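Long-range contacts in mirolysin (Tannerella forsythia, PDB 6R7V), which probably cleaves peptide bonds as a zinc-dependent metallopeptidase of the pappalysin family, here in its latent zymogen form: residues A[125-130]-A[156-161]; A[133-138]-A[164-169]. The protein carries 1 engineered substitution. All coordinates share one frame; numbering follows the deposited sequence. Where two conformers were deposited one is given.

Overall arrangement
After strand 118-122 the chain enters a long loop that holds a short 3-10 turn at 134-136. This loop supplies residues 125-130 and then 133-138. The chain next forms strand 152-157, whose end and following turn (156-161) meet the first segment and close contact 1. A few residues later strand 165-167 passes the second segment and closes contact 2. The two closures cross, because the four segments alternate along the chain. Their centres lie about 10 Å apart. Ser129 N probably hydrogen-bonds to Asn134 OD1, and Met130 packs on Tyr166. Together they tie the loop to two strands of the central mixed sheet, both paired with strand 182-185.

Contact 1 (A[125-130]-A[156-161]); sequences TETFSM and VCNLGD
An Asx turn at Asn158 receives the loop residues Glu126 to Phe128, just where strand 152-157 leaves the central sheet of this metzincin. Asn158 OD1 accepts from Gly160 N at 3.1 Å, with the nitrogen above the carbonyl plane. The other end of the same amide crosses to the loop. Asn158 ND2 donates to Glu126 O at 2.8 Å, with an N-H...O angle of 164°, and this oxygen lies close to the amide plane. CG of Asn158 lies anti to the backbone N (chi1 180°), which carries the amide out to the loop. With both amide ends bonded, the rotation of the group is well defined. Thr127 OG1 also lies near ND2, but the angle is too poor for a bond. The methyl group of Thr127 goes to the turn instead, with CG2 3.7 Å from Gly160 N.

The backbone bond from Phe128 N to Asn158 O is 2.9 Å long and almost straight, at 176°. It brings the Phe128 ring beside the strand end. Ring atom CD1 rests 3.7 Å from Cys157 CB. Cys157 SG makes an oblique sulfur-aromatic contact, 4.8 Å from the ring centroid. Thr125 CG2 sits over the centre of one ring face. Val54 of strand 45-55 and Val135 of the loop also touch Phe128. Leu159 CD2 approaches Phe128 CB at 4.2 Å. One water bridges the two backbones, donating to Phe128 O at 2.7 Å and also to Leu159 O.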
ATOM      1  N   THR A 125       5.935  24.267   3.066  1.00 20.14           N
ATOM      2  CA  THR A 125       5.417  23.452   4.147  1.00 19.92           C
ATOM      3  C   THR A 125       6.556  22.619   4.739  1.00 25.71           C
ATOM      4  O   THR A 125       7.251  21.921   4.004  1.00 25.04           O
ATOM      5  CB  THR A 125       4.270  22.591   3.617  1.00 26.25           C
ATOM      6  OG1 THR A 125       3.247  23.462   3.150  1.00 27.50           O
ATOM      7  CG2 THR A 125       3.712  21.656   4.665  1.00 23.96           C
ATOM      8  N   GLU A 126       6.765  22.720   6.054  1.00 24.42           N
ATOM      9  CA  GLU A 126       7.835  21.950   6.703  1.00 25.14           C
ATOM     10  C   GLU A 126       7.456  20.489   6.918  1.00 27.22           C
ATOM     11  O   GLU A 126       8.288  19.601   6.717  1.00 26.47           O
ATOM     12  CB  GLU A 126       8.207  22.581   8.040  1.00 26.68           C
ATOM     13  CG  GLU A 126       9.167  23.747   7.890  1.00 42.63           C
ATOM     14  CD  GLU A 126      10.013  24.032   9.115  1.00 73.60           C
ATOM     15  OE1 GLU A 126      11.190  24.420   8.937  1.00 83.07           O
ATOM     16  OE2 GLU A 126       9.512  23.857  10.251  1.00 66.68           O
ATOM     17  N   THR A 127       6.217  20.244   7.346  1.00 23.66           N
ATOM     18  CA  THR A 127       5.738  18.900   7.633  1.00 22.13           C
ATOM     19  C   THR A 127       4.309  18.741   7.114  1.00 23.18           C
ATOM     20  O   THR A 127       3.486  19.621   7.400  1.00 23.83           O
ATOM     21  CB  THR A 127       5.801  18.627   9.157  1.00 29.93           C
ATOM     22  OG1 THR A 127       7.100  18.947   9.656  1.00 36.91           O
ATOM     23  CG2 THR A 127       5.454  17.179   9.517  1.00 26.58           C
ATOM     24  N   PHE A 128       4.006  17.636   6.394  1.00 19.59           N
ATOM     25  CA  PHE A 128       2.665  17.417   5.870  1.00 18.07           C
ATOM     26  C   PHE A 128       1.858  16.636   6.861  1.00 25.32           C
ATOM     27  O   PHE A 128       2.405  15.858   7.649  1.00 25.48           O
ATOM     28  CB  PHE A 128       2.724  16.708   4.521  1.00 18.16           C
ATOM     29  CG  PHE A 128       3.181  17.677   3.456  1.00 17.91           C
ATOM     30  CD1 PHE A 128       4.531  17.829   3.166  1.00 18.70           C
ATOM     31  CD2 PHE A 128       2.273  18.531   2.833  1.00 19.02           C
ATOM     32  CE1 PHE A 128       4.961  18.787   2.240  1.00 18.95           C
ATOM     33  CE2 PHE A 128       2.697  19.476   1.897  1.00 19.35           C
ATOM     34  CZ  PHE A 128       4.035  19.578   1.577  1.00 18.31           C
ATOM     35  N   SER A 129       0.551  16.837   6.809  1.00 24.24           N
ATOM     36  CA  SER A 129      -0.405  16.243   7.725  1.00 25.01           C
ATOM     37  C   SER A 129      -1.315  15.264   7.008  1.00 26.85           C
ATOM     38  O   SER A 129      -1.896  15.594   5.971  1.00 24.91           O
ATOM     39  CB  SER A 129      -1.236  17.353   8.375  1.00 29.96           C
ATOM     40  OG  SER A 129      -2.516  16.934   8.813  1.00 40.55           O
ATOM     41  N   MET A 130      -1.458  14.066   7.580  1.00 26.13           N
ATOM     42  CA  MET A 130      -2.354  13.079   6.996  0.59 26.73           C
ATOM     43  C   MET A 130      -3.787  13.582   7.065  1.00 33.54           C
ATOM     44  O   MET A 130      -4.522  13.473   6.076  1.00 33.71           O
ATOM     45  CB  MET A 130      -2.245  11.716   7.678  0.59 29.06           C
ATOM     46  CG  MET A 130      -3.273  10.764   7.146  0.59 32.60           C
ATOM     47  SD  MET A 130      -3.526   9.278   8.093  0.59 36.40           S
ATOM     48  CE  MET A 130      -4.354   9.935   9.548  0.59 32.36           C
ATOM     49  N   VAL A 156       5.789  11.646  -2.016  1.00 14.69           N
ATOM     50  CA  VAL A 156       6.919  11.445  -1.114  1.00 14.58           C
ATOM     51  C   VAL A 156       7.215  12.764  -0.446  1.00 15.90           C
ATOM     52  O   VAL A 156       7.368  13.769  -1.154  1.00 16.10           O
ATOM     53  CB  VAL A 156       8.136  10.920  -1.893  1.00 16.01           C
ATOM     54  CG1 VAL A 156       9.334  10.718  -0.964  1.00 16.91           C
ATOM     55  CG2 VAL A 156       7.788   9.621  -2.634  1.00 15.68           C
ATOM     56  N   CYS A 157       7.158  12.820   0.892  1.00 14.04           N
ATOM     57  CA  CYS A 157       7.290  14.084   1.586  1.00 14.46           C
ATOM     58  C   CYS A 157       7.736  13.862   3.027  1.00 15.40           C
ATOM     59  O   CYS A 157       7.837  12.704   3.478  1.00 14.84           O
ATOM     60  CB  CYS A 157       5.948  14.813   1.556  1.00 15.06           C
ATOM     61  SG  CYS A 157       4.662  14.008   2.546  1.00 17.48           S
ATOM     62  N   ASN A 158       7.890  14.963   3.761  1.00 15.67           N
ATOM     63  CA  ASN A 158       8.166  14.871   5.190  1.00 15.56           C
ATOM     64  C   ASN A 158       6.849  14.717   5.962  1.00 18.78           C
ATOM     65  O   ASN A 158       6.074  15.664   6.028  1.00 18.40           O
ATOM     66  CB  ASN A 158       8.903  16.097   5.665  1.00 16.81           C
ATOM     67  CG  ASN A 158       9.196  16.036   7.135  1.00 21.41           C
ATOM     68  OD1 ASN A 158       9.411  14.947   7.683  1.00 21.15           O
ATOM     69  ND2 ASN A 158       9.201  17.201   7.799  1.00 22.35           N
ATOM     70  N   LEU A 159       6.596  13.516   6.537  1.00 19.20           N
ATOM     71  CA  LEU A 159       5.419  13.250   7.364  1.00 18.79           C
ATOM     72  C   LEU A 159       5.741  13.396   8.855  1.00 23.80           C
ATOM     73  O   LEU A 159       4.870  13.171   9.690  1.00 26.11           O
ATOM     74  CB  LEU A 159       4.864  11.854   7.072  1.00 18.11           C
ATOM     75  CG  LEU A 159       4.265  11.666   5.685  1.00 20.11           C
ATOM     76  CD1 LEU A 159       3.852  10.221   5.484  1.00 19.98           C
ATOM     77  CD2 LEU A 159       3.058  12.607   5.476  1.00 21.39           C
ATOM     78  N   GLY A 160       6.966  13.788   9.178  1.00 21.74           N
ATOM     79  CA  GLY A 160       7.368  14.067  10.557  1.00 23.01           C
ATOM     80  C   GLY A 160       8.153  12.967  11.232  1.00 31.75           C
ATOM     81  O   GLY A 160       8.607  12.031  10.577  1.00 32.76           O
ATOM     82  N   ASP A 161       8.291  13.056  12.557  1.00 30.44           N
ATOM     83  CA  ASP A 161       9.091  12.119  13.346  1.00 33.17           C
ATOM     84  C   ASP A 161       8.420  10.777  13.568  1.00 39.77           C
ATOM     85  O   ASP A 161       9.108   9.804  13.889  1.00 42.34           O
ATOM     86  CB  ASP A 161       9.400  12.728  14.725  1.00 35.50           C
ATOM     87  CG  ASP A 161      10.311  13.947  14.731  1.00 51.01           C
ATOM     88  OD1 ASP A 161      10.563  14.493  15.830  1.00 52.31           O
ATOM     89  OD2 ASP A 161      10.775  14.351  13.640  1.00 58.60           O
TER
HETATM   90  O   HOH W   1       2.335  14.101   9.758  1.00 38.90           O

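Contact 2 (A[133-138]-A[164-169]); sequences DNVKFS and LGYAQF
Tyr166 is the first residue of segment 164-169 to reach segment 133-138, and its hydroxyl meets Asp133. Just before it, Gly165 bonds through its backbone to Gly7, next to Cys6. Cys6 is the N-terminal zinc ligand, consistent with cysteine-switch latency, so this strand also holds the segment that carries it. The CB of Tyr166 points toward segment 133-138, and chi1 of 69° sets CG, where the ring starts, between the backbone N and the carbonyl carbon. Tyr166 OH donates to Asp133 OD1 at 2.7 Å and meets this oxygen nearly in line with its C-O bond. The oxygen stands at the ring edge, in the ring plane, and the carboxylate is turned 28° against the ring. Lys136 NZ forms a salt bridge to the same Asp133 OD1 at 3.0 Å, from above the carboxylate plane. Two donors on one oxygen are consistent with an ionised Asp133. The extended Lys136 chain and the tyrosine reach toward each other tip to tip, with NZ 3.7 Å from Tyr166 CE1. A water donates to Tyr166 OH at 3.0 Å and accepts from Val135 N, in the 3-10 turn 134-136.

Strand 165-167 runs antiparallel to strand 182-185, as the strand bordering the active-site cleft does in metzincins. Ala167 turns its CB away from segment 133-138 and touches His211, another zinc ligand.

Gln168 comes next and meets Asp133 through water. This water donates to Gln168 OE1 at 2.7 Å and to Asp133 OD2 at the same distance. Thr179 joins both sides, its OG1 bonded to Gln168 OE1 and its O accepting from Lys136 NZ. Lys136 NZ also donates to another water, 2.7 Å away, which bonds weakly to Tyr166 O.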
ATOM      1  N   ASP A 133      -4.409  16.092   4.329  1.00 26.36           N
ATOM      2  CA  ASP A 133      -4.093  15.585   2.974  1.00 24.48           C
ATOM      3  C   ASP A 133      -3.463  16.717   2.147  1.00 24.39           C
ATOM      4  O   ASP A 133      -3.572  16.754   0.916  1.00 22.72           O
ATOM      5  CB  ASP A 133      -5.361  15.033   2.262  1.00 25.95           C
ATOM      6  CG  ASP A 133      -5.426  13.529   2.112  1.00 28.40           C
ATOM      7  OD1 ASP A 133      -4.368  12.869   2.254  1.00 24.79           O
ATOM      8  OD2 ASP A 133      -6.519  13.016   1.846  1.00 32.25           O
ATOM      9  N   ASN A 134      -2.782  17.654   2.826  1.00 20.04           N
ATOM     10  CA  ASN A 134      -2.246  18.820   2.141  1.00 20.61           C
ATOM     11  C   ASN A 134      -1.149  18.492   1.106  1.00 21.45           C
ATOM     12  O   ASN A 134      -0.938  19.290   0.181  1.00 22.17           O
ATOM     13  CB  ASN A 134      -1.769  19.913   3.118  1.00 20.35           C
ATOM     14  CG  ASN A 134      -0.865  19.510   4.279  1.00 26.28           C
ATOM     15  OD1 ASN A 134      -0.748  18.339   4.666  1.00 22.64           O
ATOM     16  ND2 ASN A 134      -0.218  20.507   4.892  1.00 26.85           N
ATOM     17  N   VAL A 135      -0.490  17.316   1.207  1.00 17.90           N
ATOM     18  CA  VAL A 135       0.550  17.008   0.203  1.00 16.31           C
ATOM     19  C   VAL A 135      -0.091  16.770  -1.185  1.00 17.99           C
ATOM     20  O   VAL A 135       0.597  16.817  -2.209  1.00 16.44           O
ATOM     21  CB  VAL A 135       1.417  15.785   0.658  1.00 18.07           C
ATOM     22  CG1 VAL A 135       0.667  14.459   0.468  1.00 17.73           C
ATOM     23  CG2 VAL A 135       2.747  15.733  -0.098  1.00 17.58           C
ATOM     24  N   LYS A 136      -1.409  16.506  -1.204  1.00 17.55           N
ATOM     25  CA  LYS A 136      -2.102  16.133  -2.431  1.00 16.76           C
ATOM     26  C   LYS A 136      -2.735  17.316  -3.127  1.00 21.01           C
ATOM     27  O   LYS A 136      -3.429  17.130  -4.134  1.00 21.01           O
ATOM     28  CB  LYS A 136      -3.188  15.084  -2.100  1.00 16.78           C
ATOM     29  CG  LYS A 136      -2.615  13.861  -1.417  1.00 16.63           C
ATOM     30  CD  LYS A 136      -3.704  12.839  -1.140  1.00 18.35           C
ATOM     31  CE  LYS A 136      -3.110  11.605  -0.475  1.00 17.93           C
ATOM     32  NZ  LYS A 136      -4.158  10.724   0.122  1.00 17.33           N
ATOM     33  N   PHE A 137      -2.447  18.531  -2.655  1.00 19.81           N
ATOM     34  CA  PHE A 137      -3.035  19.725  -3.235  1.00 19.39           C
ATOM     35  C   PHE A 137      -2.005  20.805  -3.470  1.00 21.91           C
ATOM     36  O   PHE A 137      -1.385  21.311  -2.522  1.00 21.86           O
ATOM     37  CB  PHE A 137      -4.137  20.271  -2.336  1.00 20.83           C
ATOM     38  CG  PHE A 137      -5.293  19.307  -2.255  1.00 22.48           C
ATOM     39  CD1 PHE A 137      -5.538  18.586  -1.093  1.00 23.18           C
ATOM     40  CD2 PHE A 137      -6.133  19.111  -3.353  1.00 28.15           C
ATOM     41  CE1 PHE A 137      -6.612  17.688  -1.026  1.00 25.38           C
ATOM     42  CE2 PHE A 137      -7.191  18.197  -3.291  1.00 30.30           C
ATOM     43  CZ  PHE A 137      -7.439  17.519  -2.119  1.00 27.48           C
ATOM     44  N   SER A 138      -1.847  21.193  -4.729  1.00 20.00           N
ATOM     45  CA  SER A 138      -0.934  22.271  -5.100  1.00 19.62           C
ATOM     46  C   SER A 138      -1.208  23.563  -4.316  1.00 22.78           C
ATOM     47  O   SER A 138      -0.264  24.236  -3.883  1.00 21.15           O
ATOM     48  CB  SER A 138      -1.047  22.555  -6.588  1.00 21.94           C
ATOM     49  OG  SER A 138      -0.657  21.425  -7.349  1.00 21.85           O
ATOM     50  N   LEU A 164       5.134   6.906   9.014  1.00 18.61           N
ATOM     51  CA  LEU A 164       5.917   6.388   7.881  1.00 16.82           C
ATOM     52  C   LEU A 164       5.178   6.513   6.554  1.00 17.73           C
ATOM     53  O   LEU A 164       5.822   6.630   5.504  1.00 16.74           O
ATOM     54  CB  LEU A 164       6.299   4.904   8.073  1.00 18.13           C
ATOM     55  CG  LEU A 164       7.158   4.531   9.296  1.00 23.73           C
ATOM     56  CD1 LEU A 164       7.512   3.075   9.246  1.00 24.50           C
ATOM     57  CD2 LEU A 164       8.416   5.350   9.390  1.00 28.82           C
ATOM     58  N   GLY A 165       3.857   6.402   6.586  1.00 15.99           N
ATOM     59  CA  GLY A 165       3.088   6.452   5.353  1.00 15.67           C
ATOM     60  C   GLY A 165       1.616   6.256   5.612  1.00 16.81           C
ATOM     61  O   GLY A 165       1.217   5.880   6.728  1.00 16.06           O
ATOM     62  N   TYR A 166       0.801   6.512   4.584  1.00 15.59           N
ATOM     63  CA  TYR A 166      -0.630   6.253   4.660  1.00 15.03           C
ATOM     64  C   TYR A 166      -1.205   6.092   3.259  1.00 17.90           C
ATOM     65  O   TYR A 166      -0.641   6.586   2.279  1.00 18.10           O
ATOM     66  CB  TYR A 166      -1.380   7.325   5.459  1.00 15.82           C
ATOM     67  CG  TYR A 166      -1.476   8.692   4.824  1.00 17.61           C
ATOM     68  CD1 TYR A 166      -2.609   9.071   4.108  1.00 18.10           C
ATOM     69  CD2 TYR A 166      -0.484   9.649   5.034  1.00 18.37           C
ATOM     70  CE1 TYR A 166      -2.726  10.350   3.567  1.00 18.07           C
ATOM     71  CE2 TYR A 166      -0.603  10.935   4.518  1.00 18.47           C
ATOM     72  CZ  TYR A 166      -1.740  11.288   3.808  1.00 19.83           C
ATOM     73  OH  TYR A 166      -1.856  12.550   3.277  1.00 22.23           O
ATOM     74  N   ALA A 167      -2.326   5.393   3.165  1.00 14.94           N
ATOM     75  CA  ALA A 167      -2.987   5.140   1.899  1.00 14.54           C
ATOM     76  C   ALA A 167      -4.437   5.485   1.995  1.00 18.53           C
ATOM     77  O   ALA A 167      -5.011   5.439   3.089  1.00 22.46           O
ATOM     78  CB  ALA A 167      -2.852   3.659   1.552  1.00 16.46           C
ATOM     79  N   GLN A 168      -5.071   5.681   0.850  1.00 15.41           N
ATOM     80  CA  GLN A 168      -6.506   5.842   0.806  1.00 16.35           C
ATOM     81  C   GLN A 168      -7.096   4.508   0.317  1.00 16.89           C
ATOM     82  O   GLN A 168      -6.632   3.959  -0.677  1.00 17.40           O
ATOM     83  CB  GLN A 168      -6.925   7.028  -0.095  1.00 16.91           C
ATOM     84  CG  GLN A 168      -8.422   7.287   0.038  1.00 17.93           C
ATOM     85  CD  GLN A 168      -8.846   8.529  -0.689  1.00 18.94           C
ATOM     86  OE1 GLN A 168      -8.597   9.630  -0.235  1.00 20.83           O
ATOM     87  NE2 GLN A 168      -9.494   8.361  -1.823  1.00 18.53           N
ATOM     88  N   PHE A 169      -8.127   3.989   1.001  1.00 15.96           N
ATOM     89  CA  PHE A 169      -8.714   2.707   0.635  1.00 14.87           C
ATOM     90  C   PHE A 169      -9.672   2.811  -0.552  1.00 18.50           C
ATOM     91  O   PHE A 169     -10.312   3.860  -0.722  1.00 17.50           O
ATOM     92  CB  PHE A 169      -9.497   2.151   1.835  1.00 15.53           C
ATOM     93  CG  PHE A 169      -8.641   1.638   2.962  1.00 16.09           C
ATOM     94  CD1 PHE A 169      -8.431   2.407   4.101  1.00 18.77           C
ATOM     95  CD2 PHE A 169      -8.051   0.387   2.890  1.00 17.13           C
ATOM     96  CE1 PHE A 169      -7.584   1.958   5.120  1.00 20.51           C
ATOM     97  CE2 PHE A 169      -7.245  -0.086   3.935  1.00 18.75           C
ATOM     98  CZ  PHE A 169      -7.033   0.695   5.051  1.00 17.93           C
TER
HETATM   99  O   HOH W   2      -6.897  10.355   1.733  1.00 31.54           O
HETATM  100  O   HOH W   3      -0.598  15.255   3.459  1.00 20.59           O
HETATM  101  O   HOH W   4      -2.992   8.335   0.754  1.00 19.76           O